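Local coordinates for rhamnosidase B (Bacillus sp., PDB 2OKX), which hydrolyses terminal alpha-L-rhamnose residues from rhamnosides, as a family 78 glycoside hydrolase expected to invert the anomeric configuration, at residues C243-T248 and A366-A371; A296-V301 and T325-A330. One frame throughout, in Å; residues are numbered along the deposited sequence.

Interaction 1 (C243-T248 and A366-A371); sequences CGYVAT and ALPEAA
The aromatic ring of Tyr-245 meets Leu-367 and Pro-368, two neighbouring residues on the helix 362-370. CE1 of Tyr-245 lies 4.0 Å from the methyl CD2 of Leu-367, the two side chains running antiparallel past one another. At the phenol end, CZ comes within 3.5 Å of CG of Pro-368, and CE2 of the tyrosine is 3.7 Å from that same CG; here the two side chains cross at about a right angle. Both neighbours reach the ring obliquely. Tyr-245 has its CG anti to its own carbonyl carbon (chi1 -52°), which, with CB pointing to the helix, swings the ring out from strand 240-252. The contact is part of the packing of helix 362-370 on the beta-sheet of domain D2 of the rhamnosidase, with 9.2 Å between CA of Tyr-245 and CA of Pro-368. The hydroxyl OH hydrogen-bonds to the carbonyl O of Tyr-364, one turn earlier on the helix, and the rings of these two tyrosines also meet. With an alanine here, the gap left beside Leu-367 and Pro-368 would probably go unfilled and the Tyr-364 carbonyl would lose this donor. Farther out, Leu-367 also packs on Ile-340, Leu-377 and Phe-380, while backbone bonds of Tyr-245 to Ile-340 and of Val-246 to Val-303 fix the strand between its neighbours.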
ATOM      1  N   CYS A 243      11.156 -13.144  21.760  1.00 24.91           N
ATOM      2  CA  CYS A 243      10.820 -13.179  23.171  1.00 23.63           C
ATOM      3  C   CYS A 243      11.845 -12.335  23.918  1.00 24.23           C
ATOM      4  O   CYS A 243      13.046 -12.544  23.776  1.00 25.24           O
ATOM      5  CB  CYS A 243      10.872 -14.624  23.670  1.00 26.44           C
ATOM      6  SG  CYS A 243      10.511 -14.821  25.420  1.00 28.54           S
ATOM      7  N   GLY A 244      11.373 -11.378  24.705  1.00 24.71           N
ATOM      8  CA  GLY A 244      12.289 -10.530  25.442  1.00 25.19           C
ATOM      9  C   GLY A 244      11.635  -9.274  25.974  1.00 25.71           C
ATOM     10  O   GLY A 244      10.410  -9.132  25.936  1.00 26.32           O
ATOM     11  N   TYR A 245      12.458  -8.355  26.473  1.00 24.83           N
ATOM     12  CA  TYR A 245      11.954  -7.104  27.029  1.00 25.25           C
ATOM     13  C   TYR A 245      12.753  -5.902  26.560  1.00 24.44           C
ATOM     14  O   TYR A 245      13.827  -6.032  25.975  1.00 25.62           O
ATOM     15  CB  TYR A 245      12.050  -7.091  28.559  1.00 25.99           C
ATOM     16  CG  TYR A 245      11.448  -8.262  29.288  1.00 24.83           C
ATOM     17  CD1 TYR A 245      12.129  -9.474  29.390  1.00 25.64           C
ATOM     18  CD2 TYR A 245      10.206  -8.147  29.907  1.00 25.54           C
ATOM     19  CE1 TYR A 245      11.584 -10.546  30.097  1.00 25.46           C
ATOM     20  CE2 TYR A 245       9.652  -9.208  30.613  1.00 26.16           C
ATOM     21  CZ  TYR A 245      10.345 -10.401  30.704  1.00 25.68           C
ATOM     22  OH  TYR A 245       9.785 -11.448  31.395  1.00 25.42           O
ATOM     23  N   VAL A 246      12.203  -4.727  26.829  1.00 25.75           N
ATOM     24  CA  VAL A 246      12.885  -3.475  26.555  1.00 26.04           C
ATOM     25  C   VAL A 246      13.127  -3.000  27.977  1.00 25.57           C
ATOM     26  O   VAL A 246      12.224  -3.074  28.810  1.00 23.33           O
ATOM     27  CB  VAL A 246      11.994  -2.446  25.835  1.00 27.75           C
ATOM     28  CG1 VAL A 246      12.598  -1.048  25.989  1.00 28.19           C
ATOM     29  CG2 VAL A 246      11.888  -2.796  24.361  1.00 27.05           C
ATOM     30  N   ALA A 247      14.329  -2.518  28.266  1.00 26.07           N
ATOM     31  CA  ALA A 247      14.616  -2.067  29.620  1.00 26.04           C
ATOM     32  C   ALA A 247      15.367  -0.747  29.669  1.00 25.95           C
ATOM     33  O   ALA A 247      16.220  -0.468  28.825  1.00 25.90           O
ATOM     34  CB  ALA A 247      15.404  -3.138  30.365  1.00 26.08           C
ATOM     35  N   THR A 248      15.035   0.057  30.671  1.00 26.46           N
ATOM     36  CA  THR A 248      15.678   1.344  30.866  1.00 28.43           C
ATOM     37  C   THR A 248      15.570   1.739  32.332  1.00 28.68           C
ATOM     38  O   THR A 248      14.644   1.323  33.038  1.00 27.63           O
ATOM     39  CB  THR A 248      15.013   2.452  30.017  1.00 28.31           C
ATOM     40  OG1 THR A 248      15.832   3.630  30.041  1.00 29.25           O
ATOM     41  CG2 THR A 248      13.634   2.795  30.570  1.00 27.36           C
ATOM     42  N   ALA A 366      11.269 -15.744  34.957  1.00 35.65           N
ATOM     43  CA  ALA A 366      11.653 -15.279  36.287  1.00 36.56           C
ATOM     44  C   ALA A 366      12.098 -13.823  36.315  1.00 36.82           C
ATOM     45  O   ALA A 366      11.767 -13.082  37.240  1.00 35.85           O
ATOM     46  CB  ALA A 366      12.767 -16.163  36.836  1.00 36.46           C
ATOM     47  N   LEU A 367      12.839 -13.426  35.287  1.00 38.56           N
ATOM     48  CA  LEU A 367      13.398 -12.084  35.171  1.00 40.73           C
ATOM     49  C   LEU A 367      12.614 -10.896  35.722  1.00 41.80           C
ATOM     50  O   LEU A 367      13.119 -10.162  36.576  1.00 43.40           O
ATOM     51  CB  LEU A 367      13.774 -11.808  33.714  1.00 40.97           C
ATOM     52  CG  LEU A 367      14.484 -10.486  33.419  1.00 41.82           C
ATOM     53  CD1 LEU A 367      15.528 -10.186  34.475  1.00 42.40           C
ATOM     54  CD2 LEU A 367      15.123 -10.573  32.046  1.00 42.91           C
ATOM     55  N   PRO A 368      11.375 -10.682  35.252  1.00 41.50           N
ATOM     56  CA  PRO A 368      10.606  -9.541  35.758  1.00 40.72           C
ATOM     57  C   PRO A 368      10.701  -9.338  37.269  1.00 40.83           C
ATOM     58  O   PRO A 368      11.231  -8.332  37.739  1.00 40.99           O
ATOM     59  CB  PRO A 368       9.187  -9.858  35.303  1.00 40.82           C
ATOM     60  CG  PRO A 368       9.412 -10.576  34.025  1.00 42.45           C
ATOM     61  CD  PRO A 368      10.537 -11.525  34.384  1.00 41.15           C
ATOM     62  N   GLU A 369      10.191 -10.303  38.023  1.00 40.25           N
ATOM     63  CA  GLU A 369      10.202 -10.220  39.475  1.00 40.96           C
ATOM     64  C   GLU A 369      11.566 -10.511  40.107  1.00 40.02           C
ATOM     65  O   GLU A 369      11.841 -10.075  41.222  1.00 40.91           O
ATOM     66  CB  GLU A 369       9.147 -11.167  40.056  1.00 42.27           C
ATOM     67  CG  GLU A 369       7.696 -10.725  39.830  1.00 45.71           C
ATOM     68  CD  GLU A 369       7.217 -10.891  38.389  1.00 48.17           C
ATOM     69  OE1 GLU A 369       6.075 -10.472  38.091  1.00 47.83           O
ATOM     70  OE2 GLU A 369       7.970 -11.443  37.557  1.00 49.02           O
ATOM     71  N   ALA A 370      12.419 -11.233  39.389  1.00 39.76           N
ATOM     72  CA  ALA A 370      13.741 -11.590  39.896  1.00 39.36           C
ATOM     73  C   ALA A 370      14.771 -10.463  39.812  1.00 40.18           C
ATOM     74  O   ALA A 370      15.864 -10.575  40.373  1.00 39.87           O
ATOM     75  CB  ALA A 370      14.259 -12.818  39.161  1.00 39.06           C
ATOM     76  N   ALA A 371      14.435  -9.385  39.109  1.00 39.08           N
ATOM     77  CA  ALA A 371      15.351  -8.256  38.978  1.00 38.90           C
ATOM     78  C   ALA A 371      14.621  -6.932  39.171  1.00 38.94           C
ATOM     79  O   ALA A 371      14.440  -6.168  38.224  1.00 39.60           O
ATOM     80  CB  ALA A 371      16.030  -8.287  37.614  1.00 38.33           C
TER

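Interaction 2 (A296-V301 and T325-A330); sequences AGEHLV and TLRSPA
Glu-298 and Arg-327 form a salt bridge across the antiparallel sheet of domain D2, where strand 240-252 pairs with both 297-309 and 324-327. From CB of Arg-327, CG sits between the backbone N and the carbonyl carbon (chi1 73°), and the chain then runs extended through CD to NE, carrying the guanidinium to the carboxylate. CZ of Arg-327 lies 3.3 Å from OE1 of Glu-298. NH1 of Arg-327 makes a weak, long bond to that same OE1 at 3.3 Å, and has a second weak partner in the hydroxyl of Thr-251, on the strand that both segments border. NH2 of Arg-327 is the main meeting point: it reaches OE1 of Glu-298 at 2.6 Å and OE2 at 2.9 Å, so one nitrogen spans both carboxylate oxygens. The acid approaches the edge of the guanidinium, near its plane, yet the two flat groups are turned 59° apart. All three bonds are bent and weak in geometry, with 146° at hydrogen for the shortest, and the pairing probably rests largely on charge. Both partners are exposed. Deeper in, the buried Leu-300 completes the contact, its CD1 lying 4.3 Å from CG of Pro-329, whose ring also packs on Ala-338 and Leu-377. The chain turns here after strand 324-327, and an ST turn fixes the bend: OG of Ser-328 accepts a hydrogen bond from the backbone N of Ala-330 at 3.0 Å.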
ATOM      1  N   ALA A 296      11.574   9.994  44.499  1.00 40.35           N
ATOM      2  CA  ALA A 296      12.849  10.342  43.887  1.00 40.35           C
ATOM      3  C   ALA A 296      13.768   9.125  43.862  1.00 39.54           C
ATOM      4  O   ALA A 296      13.664   8.245  44.713  1.00 38.20           O
ATOM      5  CB  ALA A 296      13.507  11.481  44.659  1.00 41.58           C
ATOM      6  N   GLY A 297      14.662   9.075  42.880  1.00 39.77           N
ATOM      7  CA  GLY A 297      15.579   7.954  42.790  1.00 40.84           C
ATOM      8  C   GLY A 297      15.533   7.214  41.468  1.00 41.76           C
ATOM      9  O   GLY A 297      14.950   7.687  40.489  1.00 42.49           O
ATOM     10  N   GLU A 298      16.151   6.040  41.441  1.00 40.44           N
ATOM     11  CA  GLU A 298      16.196   5.230  40.237  1.00 40.01           C
ATOM     12  C   GLU A 298      15.136   4.137  40.234  1.00 38.99           C
ATOM     13  O   GLU A 298      14.808   3.572  41.278  1.00 38.33           O
ATOM     14  CB  GLU A 298      17.581   4.602  40.086  1.00 40.53           C
ATOM     15  CG  GLU A 298      18.686   5.616  39.869  1.00 42.24           C
ATOM     16  CD  GLU A 298      20.025   4.968  39.585  1.00 43.75           C
ATOM     17  OE1 GLU A 298      20.982   5.705  39.270  1.00 45.82           O
ATOM     18  OE2 GLU A 298      20.123   3.725  39.680  1.00 44.17           O
ATOM     19  N   HIS A 299      14.598   3.855  39.051  1.00 37.30           N
ATOM     20  CA  HIS A 299      13.582   2.820  38.892  1.00 36.10           C
ATOM     21  C   HIS A 299      13.830   2.051  37.605  1.00 35.46           C
ATOM     22  O   HIS A 299      14.072   2.647  36.553  1.00 36.36           O
ATOM     23  CB  HIS A 299      12.179   3.425  38.845  1.00 36.31           C
ATOM     24  CG  HIS A 299      11.822   4.232  40.053  1.00 35.57           C
ATOM     25  ND1 HIS A 299      12.231   5.537  40.224  1.00 37.67           N
ATOM     26  CD2 HIS A 299      11.090   3.921  41.148  1.00 34.60           C
ATOM     27  CE1 HIS A 299      11.762   5.996  41.370  1.00 36.68           C
ATOM     28  NE2 HIS A 299      11.067   5.035  41.951  1.00 37.47           N
ATOM     29  N   LEU A 300      13.773   0.727  37.692  1.00 33.25           N
ATOM     30  CA  LEU A 300      13.985  -0.116  36.528  1.00 32.02           C
ATOM     31  C   LEU A 300      12.637  -0.390  35.879  1.00 31.55           C
ATOM     32  O   LEU A 300      11.734  -0.938  36.513  1.00 30.74           O
ATOM     33  CB  LEU A 300      14.650  -1.437  36.938  1.00 30.72           C
ATOM     34  CG  LEU A 300      14.904  -2.481  35.844  1.00 31.41           C
ATOM     35  CD1 LEU A 300      15.766  -1.893  34.739  1.00 28.93           C
ATOM     36  CD2 LEU A 300      15.592  -3.696  36.455  1.00 32.37           C
ATOM     37  N   VAL A 301      12.500   0.014  34.622  1.00 30.70           N
ATOM     38  CA  VAL A 301      11.259  -0.201  33.888  1.00 29.46           C
ATOM     39  C   VAL A 301      11.490  -1.322  32.894  1.00 28.66           C
ATOM     40  O   VAL A 301      12.447  -1.291  32.119  1.00 29.95           O
ATOM     41  CB  VAL A 301      10.824   1.071  33.134  1.00 30.16           C
ATOM     42  CG1 VAL A 301       9.519   0.816  32.379  1.00 30.64           C
ATOM     43  CG2 VAL A 301      10.646   2.212  34.116  1.00 27.37           C
ATOM     44  N   THR A 325      15.653  11.359  33.944  1.00 34.80           N
ATOM     45  CA  THR A 325      16.657  10.956  32.973  1.00 35.09           C
ATOM     46  C   THR A 325      16.460   9.476  32.674  1.00 34.35           C
ATOM     47  O   THR A 325      15.753   8.774  33.397  1.00 32.95           O
ATOM     48  CB  THR A 325      18.095  11.167  33.507  1.00 36.73           C
ATOM     49  OG1 THR A 325      18.352  10.256  34.584  1.00 38.55           O
ATOM     50  CG2 THR A 325      18.271  12.591  34.006  1.00 36.75           C
ATOM     51  N   LEU A 326      17.090   9.011  31.603  1.00 34.15           N
ATOM     52  CA  LEU A 326      17.000   7.618  31.196  1.00 34.42           C
ATOM     53  C   LEU A 326      18.372   7.112  30.797  1.00 34.04           C
ATOM     54  O   LEU A 326      19.167   7.848  30.209  1.00 35.64           O
ATOM     55  CB  LEU A 326      16.058   7.466  29.994  1.00 35.28           C
ATOM     56  CG  LEU A 326      14.589   7.089  30.199  1.00 37.78           C
ATOM     57  CD1 LEU A 326      13.905   8.063  31.140  1.00 38.12           C
ATOM     58  CD2 LEU A 326      13.896   7.070  28.839  1.00 38.33           C
ATOM     59  N   ARG A 327      18.656   5.856  31.115  1.00 32.51           N
ATOM     60  CA  ARG A 327      19.925   5.272  30.723  1.00 33.17           C
ATOM     61  C   ARG A 327      19.779   3.771  30.578  1.00 30.61           C
ATOM     62  O   ARG A 327      18.944   3.152  31.233  1.00 30.05           O
ATOM     63  CB  ARG A 327      21.036   5.609  31.727  1.00 35.23           C
ATOM     64  CG  ARG A 327      20.976   4.890  33.059  1.00 37.51           C
ATOM     65  CD  ARG A 327      22.326   5.033  33.773  1.00 41.70           C
ATOM     66  NE  ARG A 327      22.345   4.386  35.080  1.00 41.21           N
ATOM     67  CZ  ARG A 327      21.640   4.805  36.125  1.00 43.01           C
ATOM     68  NH1 ARG A 327      20.862   5.874  36.018  1.00 41.50           N
ATOM     69  NH2 ARG A 327      21.708   4.150  37.276  1.00 43.20           N
ATOM     70  N   SER A 328      20.588   3.201  29.696  1.00 30.76           N
ATOM     71  CA  SER A 328      20.568   1.773  29.428  1.00 31.81           C
ATOM     72  C   SER A 328      21.216   0.975  30.546  1.00 33.59           C
ATOM     73  O   SER A 328      22.219   1.400  31.121  1.00 34.00           O
ATOM     74  CB  SER A 328      21.301   1.482  28.120  1.00 33.41           C
ATOM     75  OG  SER A 328      21.471   0.089  27.931  1.00 36.13           O
ATOM     76  N   PRO A 329      20.644  -0.191  30.878  1.00 33.73           N
ATOM     77  CA  PRO A 329      21.215  -1.023  31.940  1.00 33.79           C
ATOM     78  C   PRO A 329      22.475  -1.695  31.406  1.00 32.94           C
ATOM     79  O   PRO A 329      23.233  -2.307  32.155  1.00 34.30           O
ATOM     80  CB  PRO A 329      20.106  -2.036  32.228  1.00 33.44           C
ATOM     81  CG  PRO A 329      18.854  -1.334  31.769  1.00 35.54           C
ATOM     82  CD  PRO A 329      19.307  -0.676  30.500  1.00 33.84           C
ATOM     83  N   ALA A 330      22.686  -1.576  30.099  1.00 32.66           N
ATOM     84  CA  ALA A 330      23.846  -2.173  29.452  1.00 32.90           C
ATOM     85  C   ALA A 330      24.918  -1.128  29.183  1.00 32.85           C
ATOM     86  O   ALA A 330      24.806   0.017  29.618  1.00 33.43           O
ATOM     87  CB  ALA A 330      23.431  -2.841  28.149  1.00 32.44           C
TER

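How the interactions relate
Along the chain, interaction 2 is nested inside the loop that interaction 1 closes, in the order 243-248, 296-301, 325-330, 366-371. Their centres are 13 Å apart, and all four segments belong to domain D2, well away from the centre of the chain. Strand 240-252 is the shared element: it pairs antiparallel with 297-309 and with 324-327, and the probable hydrogen bond from Val-301 N to Thr-248 O (3.0 Å) joins the two contacts directly. Leu-300 also packs against the carbonyl O of Ala-371, just past helix 362-370. Together they join that helix and three neighbouring strands within one domain of the multidomain enzyme.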